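Local coordinates for basic membrane lipoprotein (Brucella melitensis biovar Abortus, PDB 3S99) that binds adenine, probably also other purines such as guanine, and may serve as part of an ABC-type uptake system for them, at residues 137-142 with 247-252; 150-155 with 181-186; 210-215 with 228-233; 236-241 with 287-292. One frame throughout, in Å; residues are numbered along the deposited sequence.

Contact 1: 137-142 with 247-252; sequences YVQGVI and QLTAVV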
# COMPACT_ATOMS: atom_id res chain seq x y z
N TYR A 137 -9.74 4.59 3.81
CA TYR A 137 -11.03 4.99 4.33
C TYR A 137 -10.95 6.40 4.86
O TYR A 137 -11.78 7.24 4.50
CB TYR A 137 -11.52 4.02 5.39
CG TYR A 137 -12.93 4.28 5.83
CD1 TYR A 137 -13.19 5.09 6.93
CD2 TYR A 137 -14.01 3.69 5.17
CE1 TYR A 137 -14.46 5.31 7.35
CE2 TYR A 137 -15.29 3.89 5.60
CZ TYR A 137 -15.51 4.71 6.68
OH TYR A 137 -16.77 4.94 7.10
N VAL A 138 -9.94 6.67 5.67
CA VAL A 138 -9.66 7.99 6.15
C VAL A 138 -9.50 9.00 5.02
O VAL A 138 -10.06 10.09 5.07
CB VAL A 138 -8.37 8.03 7.00
CG1 VAL A 138 -8.24 9.38 7.62
CG2 VAL A 138 -8.37 6.94 8.07
N GLN A 139 -8.75 8.64 3.97
CA GLN A 139 -8.59 9.55 2.85
C GLN A 139 -9.92 9.83 2.16
O GLN A 139 -10.13 10.91 1.63
CB GLN A 139 -7.51 9.02 1.85
CG GLN A 139 -6.16 8.93 2.53
CD GLN A 139 -4.96 8.57 1.66
OE1 GLN A 139 -3.84 8.90 2.04
NE2 GLN A 139 -5.17 7.86 0.54
N GLY A 140 -10.80 8.84 2.11
CA GLY A 140 -12.09 9.01 1.45
C GLY A 140 -12.93 10.00 2.23
O GLY A 140 -13.57 10.89 1.65
N VAL A 141 -12.91 9.87 3.56
CA VAL A 141 -13.61 10.82 4.43
C VAL A 141 -13.11 12.24 4.13
O VAL A 141 -13.90 13.16 3.94
CB VAL A 141 -13.42 10.47 5.91
CG1 VAL A 141 -13.97 11.59 6.80
CG2 VAL A 141 -14.10 9.12 6.23
N ILE A 142 -11.79 12.40 4.09
CA ILE A 142 -11.19 13.71 3.85
C ILE A 142 -11.58 14.22 2.48
O ILE A 142 -11.96 15.38 2.33
CB ILE A 142 -9.63 13.68 3.97
CG1 ILE A 142 -9.19 13.35 5.42
CG2 ILE A 142 -9.05 15.00 3.54
CD1 ILE A 142 -7.75 12.76 5.53
N GLN A 247 -0.62 18.37 -0.46
CA GLN A 247 -0.85 17.07 0.14
C GLN A 247 -1.75 17.22 1.36
O GLN A 247 -1.48 18.05 2.24
CB GLN A 247 0.42 16.32 0.53
CG GLN A 247 0.10 14.87 1.00
CD GLN A 247 1.30 14.12 1.55
OE1 GLN A 247 1.93 13.35 0.83
NE2 GLN A 247 1.61 14.33 2.84
N LEU A 248 -2.79 16.40 1.42
CA LEU A 248 -3.74 16.41 2.55
C LEU A 248 -3.26 15.47 3.66
O LEU A 248 -3.33 15.78 4.83
CB LEU A 248 -5.10 15.98 2.06
CG LEU A 248 -5.75 16.94 1.04
CD1 LEU A 248 -6.84 16.26 0.23
CD2 LEU A 248 -6.30 18.18 1.75
N THR A 249 -2.78 14.30 3.26
CA THR A 249 -2.16 13.33 4.14
C THR A 249 -1.66 12.21 3.23
O THR A 249 -1.65 12.35 2.01
CB THR A 249 -3.14 12.76 5.24
OG1 THR A 249 -2.44 11.87 6.11
CG2 THR A 249 -4.34 12.05 4.62
N ALA A 250 -1.27 11.10 3.83
CA ALA A 250 -0.78 9.95 3.09
C ALA A 250 -0.94 8.70 3.95
O ALA A 250 -0.84 8.78 5.14
CB ALA A 250 0.68 10.12 2.70
N VAL A 251 -1.18 7.55 3.32
CA VAL A 251 -1.16 6.26 3.98
C VAL A 251 0.29 5.75 4.02
O VAL A 251 0.83 5.35 3.00
CB VAL A 251 -2.04 5.27 3.22
CG1 VAL A 251 -2.14 3.91 3.97
CG2 VAL A 251 -3.45 5.87 3.03
N VAL A 252 0.91 5.76 5.21
CA VAL A 252 2.33 5.53 5.36
C VAL A 252 2.53 4.10 5.82
O VAL A 252 1.85 3.62 6.71
CB VAL A 252 2.98 6.51 6.35
CG1 VAL A 252 4.49 6.16 6.59
CG2 VAL A 252 2.85 7.97 5.86

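Contact 2: 150-155 with 181-186; sequences GIAGYI and FRVKVI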
# COMPACT_ATOMS: atom_id res chain seq x y z
N GLY A 150 -17.17 16.86 -5.54
CA GLY A 150 -17.44 15.48 -5.18
C GLY A 150 -16.86 14.48 -6.17
O GLY A 150 -17.44 13.42 -6.40
N ILE A 151 -15.71 14.80 -6.76
CA ILE A 151 -15.04 13.89 -7.70
C ILE A 151 -13.55 13.81 -7.46
O ILE A 151 -12.86 14.84 -7.48
CB ILE A 151 -15.17 14.33 -9.18
CG1 ILE A 151 -16.61 14.70 -9.55
CG2 ILE A 151 -14.64 13.20 -10.10
CD1 ILE A 151 -16.73 15.67 -10.75
N ALA A 152 -13.05 12.57 -7.30
CA ALA A 152 -11.64 12.29 -7.17
C ALA A 152 -11.09 11.54 -8.39
O ALA A 152 -11.77 10.72 -8.99
CB ALA A 152 -11.37 11.49 -5.92
N GLY A 153 -9.87 11.84 -8.76
CA GLY A 153 -9.13 11.04 -9.74
C GLY A 153 -8.34 9.95 -9.07
O GLY A 153 -7.62 10.19 -8.11
N TYR A 154 -8.49 8.73 -9.55
CA TYR A 154 -7.82 7.60 -8.92
C TYR A 154 -6.91 6.92 -9.93
O TYR A 154 -7.36 6.46 -10.98
CB TYR A 154 -8.86 6.63 -8.38
CG TYR A 154 -8.43 5.82 -7.17
CD1 TYR A 154 -7.40 4.88 -7.25
CD2 TYR A 154 -9.13 5.93 -5.96
CE1 TYR A 154 -7.02 4.14 -6.10
CE2 TYR A 154 -8.75 5.20 -4.83
CZ TYR A 154 -7.70 4.30 -4.92
OH TYR A 154 -7.36 3.54 -3.81
N ILE A 155 -5.62 6.88 -9.62
CA ILE A 155 -4.62 6.32 -10.54
C ILE A 155 -4.31 4.89 -10.09
O ILE A 155 -3.64 4.68 -9.08
CB ILE A 155 -3.36 7.17 -10.58
CG1 ILE A 155 -3.73 8.57 -11.04
CG2 ILE A 155 -2.28 6.53 -11.52
CD1 ILE A 155 -2.60 9.58 -10.92
N PHE A 181 -20.51 10.86 -3.95
CA PHE A 181 -19.12 10.97 -4.32
C PHE A 181 -18.79 10.02 -5.50
O PHE A 181 -19.26 8.86 -5.54
CB PHE A 181 -18.18 10.66 -3.12
CG PHE A 181 -16.79 11.22 -3.29
CD1 PHE A 181 -15.75 10.42 -3.77
CD2 PHE A 181 -16.54 12.54 -3.00
CE1 PHE A 181 -14.49 10.92 -3.95
CE2 PHE A 181 -15.24 13.07 -3.17
CZ PHE A 181 -14.22 12.26 -3.65
N ARG A 182 -17.98 10.52 -6.43
CA ARG A 182 -17.54 9.72 -7.57
C ARG A 182 -16.03 9.70 -7.66
O ARG A 182 -15.37 10.62 -7.23
CB ARG A 182 -18.08 10.29 -8.90
CG ARG A 182 -19.56 10.64 -8.91
CD ARG A 182 -20.45 9.43 -8.86
NE ARG A 182 -21.82 9.88 -8.61
CZ ARG A 182 -22.85 9.08 -8.33
NH1 ARG A 182 -22.71 7.76 -8.30
NH2 ARG A 182 -24.04 9.63 -8.10
N VAL A 183 -15.51 8.60 -8.22
CA VAL A 183 -14.11 8.53 -8.68
C VAL A 183 -14.04 8.25 -10.18
O VAL A 183 -14.90 7.57 -10.74
CB VAL A 183 -13.30 7.44 -7.94
CG1 VAL A 183 -13.11 7.84 -6.48
CG2 VAL A 183 -13.99 6.09 -8.08
N LYS A 184 -13.00 8.81 -10.81
CA LYS A 184 -12.63 8.47 -12.18
C LYS A 184 -11.32 7.71 -12.12
O LYS A 184 -10.32 8.21 -11.60
CB LYS A 184 -12.47 9.73 -13.03
CG LYS A 184 -13.76 10.55 -13.24
CD LYS A 184 -13.70 11.39 -14.53
CE LYS A 184 -15.00 12.10 -14.85
NZ LYS A 184 -15.12 13.39 -14.12
N VAL A 185 -11.31 6.48 -12.63
CA VAL A 185 -10.14 5.63 -12.52
C VAL A 185 -9.41 5.53 -13.84
O VAL A 185 -10.03 5.27 -14.87
CB VAL A 185 -10.52 4.20 -12.09
CG1 VAL A 185 -9.27 3.33 -11.95
CG2 VAL A 185 -11.31 4.24 -10.80
N ILE A 186 -8.09 5.72 -13.80
CA ILE A 186 -7.24 5.42 -14.95
C ILE A 186 -6.23 4.36 -14.52
O ILE A 186 -5.61 4.53 -13.47
CB ILE A 186 -6.49 6.66 -15.47
CG1 ILE A 186 -7.48 7.64 -16.10
CG2 ILE A 186 -5.42 6.24 -16.53
CD1 ILE A 186 -6.82 8.85 -16.81

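Contact 3: 210-215 with 228-233; sequences DIITQH and RGIKAF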
# COMPACT_ATOMS: atom_id res chain seq x y z
N ASP A 210 -11.09 17.18 -8.64
CA ASP A 210 -10.43 18.16 -7.79
C ASP A 210 -9.66 17.54 -6.61
O ASP A 210 -9.12 18.27 -5.78
CB ASP A 210 -11.39 19.30 -7.41
CG ASP A 210 -12.60 18.83 -6.62
OD1 ASP A 210 -12.67 17.64 -6.26
OD2 ASP A 210 -13.47 19.66 -6.34
N ILE A 211 -9.54 16.21 -6.60
CA ILE A 211 -8.67 15.46 -5.69
C ILE A 211 -7.93 14.37 -6.48
O ILE A 211 -8.52 13.75 -7.36
CB ILE A 211 -9.49 14.79 -4.51
CG1 ILE A 211 -10.24 15.84 -3.67
CG2 ILE A 211 -8.57 13.98 -3.58
CD1 ILE A 211 -9.39 16.50 -2.57
N ILE A 212 -6.66 14.13 -6.18
CA ILE A 212 -5.86 13.06 -6.83
C ILE A 212 -5.38 12.06 -5.79
O ILE A 212 -4.92 12.43 -4.70
CB ILE A 212 -4.66 13.61 -7.61
CG1 ILE A 212 -5.11 14.33 -8.89
CG2 ILE A 212 -3.67 12.49 -7.94
CD1 ILE A 212 -5.85 13.45 -9.92
N THR A 213 -5.51 10.80 -6.13
CA THR A 213 -4.98 9.76 -5.29
C THR A 213 -4.54 8.61 -6.17
O THR A 213 -5.00 8.48 -7.33
CB THR A 213 -6.07 9.26 -4.29
OG1 THR A 213 -5.46 8.46 -3.28
CG2 THR A 213 -7.10 8.47 -5.02
N GLN A 214 -3.72 7.73 -5.62
CA GLN A 214 -3.08 6.68 -6.43
C GLN A 214 -2.80 5.38 -5.70
O GLN A 214 -2.69 5.37 -4.48
CB GLN A 214 -1.76 7.18 -7.00
CG GLN A 214 -0.65 7.21 -5.96
CD GLN A 214 0.54 7.97 -6.40
OE1 GLN A 214 0.43 9.14 -6.83
NE2 GLN A 214 1.72 7.36 -6.28
N HIS A 215 -2.66 4.30 -6.47
CA HIS A 215 -2.06 3.06 -5.97
C HIS A 215 -0.81 2.65 -6.76
O HIS A 215 -0.43 1.48 -6.80
CB HIS A 215 -3.08 1.94 -5.98
CG HIS A 215 -2.85 0.90 -4.93
ND1 HIS A 215 -3.87 0.45 -4.10
CD2 HIS A 215 -1.76 0.16 -4.62
CE1 HIS A 215 -3.39 -0.49 -3.30
NE2 HIS A 215 -2.12 -0.71 -3.62
N ARG A 228 -0.60 21.84 -10.67
CA ARG A 228 -1.93 22.38 -11.01
C ARG A 228 -2.76 22.93 -9.82
O ARG A 228 -3.92 23.30 -9.99
CB ARG A 228 -2.77 21.35 -11.79
CG ARG A 228 -2.04 20.56 -12.93
CD ARG A 228 -1.80 21.35 -14.22
NE ARG A 228 -1.69 20.48 -15.41
CZ ARG A 228 -0.56 19.97 -15.93
NH1 ARG A 228 -0.62 19.22 -17.03
NH2 ARG A 228 0.64 20.18 -15.39
N GLY A 229 -2.17 23.02 -8.63
CA GLY A 229 -2.91 23.44 -7.43
C GLY A 229 -4.05 22.51 -6.99
O GLY A 229 -4.99 22.96 -6.34
N ILE A 230 -3.95 21.23 -7.34
CA ILE A 230 -4.96 20.20 -6.99
C ILE A 230 -4.47 19.39 -5.80
O ILE A 230 -3.34 18.91 -5.78
CB ILE A 230 -5.26 19.26 -8.20
CG1 ILE A 230 -5.94 20.06 -9.33
CG2 ILE A 230 -6.13 18.06 -7.80
CD1 ILE A 230 -7.27 20.74 -8.91
N LYS A 231 -5.33 19.26 -4.80
CA LYS A 231 -4.99 18.60 -3.57
C LYS A 231 -4.98 17.07 -3.77
O LYS A 231 -5.72 16.53 -4.60
CB LYS A 231 -5.92 19.06 -2.43
CG LYS A 231 -5.72 20.57 -2.10
CD LYS A 231 -6.28 20.99 -0.75
CE LYS A 231 -5.92 22.47 -0.37
NZ LYS A 231 -6.71 23.00 0.83
N ALA A 232 -4.11 16.40 -3.04
CA ALA A 232 -3.82 14.98 -3.32
C ALA A 232 -3.41 14.21 -2.08
O ALA A 232 -3.11 14.80 -1.03
CB ALA A 232 -2.70 14.91 -4.39
N PHE A 233 -3.39 12.89 -2.17
CA PHE A 233 -2.86 12.05 -1.08
C PHE A 233 -1.55 11.41 -1.50
O PHE A 233 -1.43 10.90 -2.61
CB PHE A 233 -3.89 11.00 -0.67
CG PHE A 233 -5.23 11.60 -0.23
CD1 PHE A 233 -5.40 12.09 1.06
CD2 PHE A 233 -6.30 11.68 -1.11
CE1 PHE A 233 -6.64 12.67 1.48
CE2 PHE A 233 -7.54 12.21 -0.71
CZ PHE A 233 -7.70 12.72 0.56
O HOH W 1 -8.04 20.49 -4.70
O HOH W 2 -2.79 8.50 -3.22
O HOH W 3 -1.67 10.76 -5.56

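Contact 4: 236-241 with 287-292; sequences ASDMIK and MAPFTN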
# COMPACT_ATOMS: atom_id res chain seq x y z
N ALA A 236 2.32 5.43 0.39
CA ALA A 236 3.39 4.62 0.95
C ALA A 236 4.25 5.46 1.87
O ALA A 236 4.59 5.03 3.00
CB ALA A 236 4.27 4.00 -0.19
N SER A 237 4.67 6.61 1.34
CA SER A 237 5.51 7.57 2.05
C SER A 237 4.78 8.86 2.26
O SER A 237 3.88 9.20 1.48
CB SER A 237 6.75 7.89 1.20
OG SER A 237 7.75 8.47 2.05
N ASP A 238 5.20 9.63 3.27
CA ASP A 238 4.73 11.01 3.40
C ASP A 238 5.40 11.82 2.29
O ASP A 238 6.60 12.02 2.34
CB ASP A 238 5.04 11.58 4.80
CG ASP A 238 4.49 13.00 4.99
OD1 ASP A 238 3.98 13.58 4.00
OD2 ASP A 238 4.60 13.53 6.13
N MET A 239 4.62 12.26 1.30
CA MET A 239 5.14 12.97 0.12
C MET A 239 4.98 14.47 0.21
O MET A 239 5.01 15.16 -0.83
CB MET A 239 4.44 12.47 -1.15
CG MET A 239 4.66 11.01 -1.45
SD MET A 239 3.75 10.47 -2.93
CE MET A 239 4.63 8.93 -3.25
N ILE A 240 4.85 14.99 1.43
CA ILE A 240 4.62 16.41 1.65
C ILE A 240 5.67 17.30 0.96
O ILE A 240 5.30 18.33 0.38
CB ILE A 240 4.56 16.74 3.18
CG1 ILE A 240 4.08 18.18 3.44
CG2 ILE A 240 5.93 16.50 3.85
CD1 ILE A 240 2.62 18.45 3.17
N LYS A 241 6.95 16.90 0.99
CA LYS A 241 8.02 17.73 0.41
C LYS A 241 7.81 17.99 -1.09
O LYS A 241 8.24 19.02 -1.59
CB LYS A 241 9.42 17.14 0.64
N MET A 287 -1.39 7.10 9.28
CA MET A 287 -1.57 8.29 8.44
C MET A 287 -0.43 9.28 8.64
O MET A 287 0.03 9.47 9.75
CB MET A 287 -2.89 8.98 8.76
CG MET A 287 -4.13 8.11 8.51
SD MET A 287 -4.20 7.34 6.92
CE MET A 287 -4.45 8.82 5.92
N ALA A 288 -0.01 9.94 7.56
CA ALA A 288 0.87 11.10 7.65
C ALA A 288 0.14 12.24 8.36
O ALA A 288 -1.06 12.16 8.55
CB ALA A 288 1.29 11.52 6.27
N PRO A 289 0.88 13.31 8.78
CA PRO A 289 0.12 14.41 9.35
C PRO A 289 -0.95 14.92 8.40
O PRO A 289 -0.81 14.80 7.18
CB PRO A 289 1.18 15.47 9.63
CG PRO A 289 2.43 14.67 9.92
CD PRO A 289 2.33 13.48 8.97
N PHE A 290 -2.01 15.47 8.98
CA PHE A 290 -3.14 16.03 8.27
C PHE A 290 -2.89 17.52 8.01
O PHE A 290 -2.89 18.32 8.94
CB PHE A 290 -4.41 15.81 9.10
CG PHE A 290 -4.67 14.36 9.42
CD1 PHE A 290 -4.86 13.44 8.40
CD2 PHE A 290 -4.72 13.92 10.74
CE1 PHE A 290 -5.09 12.11 8.68
CE2 PHE A 290 -4.98 12.60 11.03
CZ PHE A 290 -5.18 11.69 10.01
N THR A 291 -2.67 17.87 6.74
CA THR A 291 -2.23 19.19 6.38
C THR A 291 -3.15 19.80 5.34
O THR A 291 -3.90 19.09 4.67
CB THR A 291 -0.79 19.16 5.77
OG1 THR A 291 -0.72 18.18 4.74
CG2 THR A 291 0.30 18.88 6.85
N ASN A 292 -3.10 21.11 5.21
CA ASN A 292 -3.75 21.78 4.09
C ASN A 292 -5.24 21.53 4.04
O ASN A 292 -5.80 21.32 2.96
CB ASN A 292 -3.11 21.35 2.77
CG ASN A 292 -1.67 21.76 2.69
OD1 ASN A 292 -1.36 22.94 2.80
ND2 ASN A 292 -0.77 20.79 2.52

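Contact 1: 137-142 with 247-252
Gln139 sets off with CG anti to its own carbonyl carbon (chi1 -62°) and then stays extended (chi2 -174°), a shape that carries its amide from helix 132-146 across to strand 247-253. The amide oxygen does most of the touching. Gln139 OE1 lies 3.2 Å from Val251 CG2, the methyl that stands beside the valine's backbone N, and 3.4 Å from Ala250 CA. The same oxygen is 3.2 Å from Val251 N, so the amide group sits directly on the backbone of the strand as well as on its side chains. This is helix-on-sheet packing of the alpha/beta kind, in the lobe of the substrate-binding protein built round the mixed sheet: the helix runs nearly antiparallel to the strand, at 168°, with the two axes 9.1 Å apart at their closest. Nearly a turn further along, Ile142 brings its CD1 methyl to 3.6 Å from Thr249 CG2, the two side chains meeting at about a right angle. The threonine keeps its polar branch for another partner, OG1 bonding to Ala288 O, while the methyl branch faces the isoleucine. Ile142 CG2 also comes within 4.2 Å of Leu248 CD1, those two side chains lying alongside and pointing opposite ways. Phe233 and Met287, from the two strands flanking 247-253, also touch Gln139 and Thr249, and Ala301 of helix 295-310 packs on Ile142.

Contact 2: 150-155 with 181-186
Residues 151-155 and 182-186 run parallel with their axes inclined by 25°, and the backbones of Gly150, Ala152 and Tyr154 on one side and Arg182, Lys184 and Ile186 on the other make a ladder of five hydrogen bonds. Ala152 and Tyr154 use both N and O in it: Tyr154 N reaches Lys184 O at 2.8 Å, while Ala152 O accepts from Lys184 N at 2.9 Å. At the start of the ladder Phe181 turns its ring back over the partner chain. Phe181 holds CG anti to its backbone N (chi1 -160°), and this brings one ring face under Gly150 O, 3.6 Å above the ring plane and off toward the rim. The methyl of Ala152 comes at the edge of that ring instead, CB 3.7 Å from Phe181 CZ. Further along the side of the sheet that carries Ala152, Val183 CG1 lies 4.4 Å from Tyr154 CD2, near the tyrosine ring plane, and Val185 CG2 is 4.2 Å from Tyr154 CB. The other side of the sheet carries Ile151, Ile155, Lys184 and Ile186; there the lysine bends at its last torsion (chi4 84°), bringing NZ to 4.1 Å from Ile151 CG2. The two strands belong to a beta-alpha-beta unit whose helix, 161-175, packs on the Tyr154 and Val183 face, Phe170 meeting the Tyr154 ring edge-to-face. Helix 194-206 lies against Ile155, Lys184 and Ile186, and strand 211-214 continues the sheet beyond 151-156, while 182-187 is one of its two edge strands.

Contact 3: 210-215 with 228-233
Strand 211-214, helix 220-227 and strand 231-236 form a beta-alpha-beta unit, and the first strand delivers His215 to the adenine pocket, where it touches the ligand and its NE2 bonds to Glu162. Where the strands lie side by side, Ile212 bonds in both directions: its N reaches Lys231 O at 3.0 Å, in the carbonyl plane, and its O accepts from Phe233 N, also at 3.0 Å. Just before that pair the backbones part, and one water spans the gap, donating to Asp210 O at 2.7 Å and accepting from Lys231 N at 3.0 Å. A second water accepts from Gln214 N, sits close to Thr213 OG1 and lies 2.8 Å from Phe233 O, between Gln214 and the middle of strand 231-236. Side chains sort to the two faces. On one, Ile211 puts CG1 beside its backbone N (chi1 -60°), which turns CG2 anti to that N; this methyl comes to 3.5 Å from Phe233 CE2, approaching the ring obliquely. On the other, Ile212 CB lies 4.0 Å from Ala232 CB, and Ile212 CG1 is the same distance from Ile230 CG2. The CG2 methyl of Ile230 also rests 3.6 Å from Asp210 O. Gly229, with positive phi, closes helix 220-227 in a Schellman motif and lets the chain turn into the second strand. Helix 132-146 lies against Thr213, Lys231 and Phe233, helix 194-206 against Ile212 and Ile230, and strands 151-156 and 247-253 flank the pair.

Contact 4: 236-241 with 287-292
Asp238 meets Ala288 and Pro289 along the whole length of its side chain. Its CB lies 4.0 Å from Ala288 CB, and CG comes closer, to 3.8 Å from the same methyl. Because CG is anti to the backbone N (chi1 -177°), the carboxylate then extends past the alanine, and OD2 ends 3.6 Å from Pro289 CD. The other oxygen, OD1, stays 4.1 Å from Ala288 CB and folds back on its own loop. It accepts from Gln247 NE2 and, at 3.1 Å, from Ile240 N, so two donors hold it; the second bond makes an Asx turn in which Ile240 N comes from above the carboxylate plane, 39° out of it. Two residues on, Ile240 carries the contact further with its terminal methyl, CD1 lying 3.7 Å from Thr291 OG1 and 4.2 Å from Asn292 ND2. Both of those polar groups bond to Gln247 O, so the methyl rests against groups already engaged. No hydrogen bond joins the two loops directly. One follows strand 231-236 and the other strand 285-287; strand 247-253 lies between those two in the sheet, and helix 295-310, which packs on Phe290, follows the second loop.

How the contacts relate
Contacts 1, 2 and 3 all reach the same mixed sheet. Contact 2 joins contact 3 where Gly153 N lies 2.7 Å from Ile211 O, a probable hydrogen bond, and contact 3 joins contact 1 in the same way, Leu248 N being 2.9 Å from Ala232 O. Contact 4 lies in two loops beside strand 247-253, its centre 8 Å from that of contact 1, whose Gln247 bonds to both loops; Lys231 NZ ties it to contact 3 through Asn292 O at 2.9 Å. Contacts 2 and 4 do not touch, their centres being 20 Å apart. Contact 3 alone includes an adenine-pocket residue, His215; the side chains of Val251 in contact 1 and Tyr154 in contact 2 stay about 10 Å from the bound adenine.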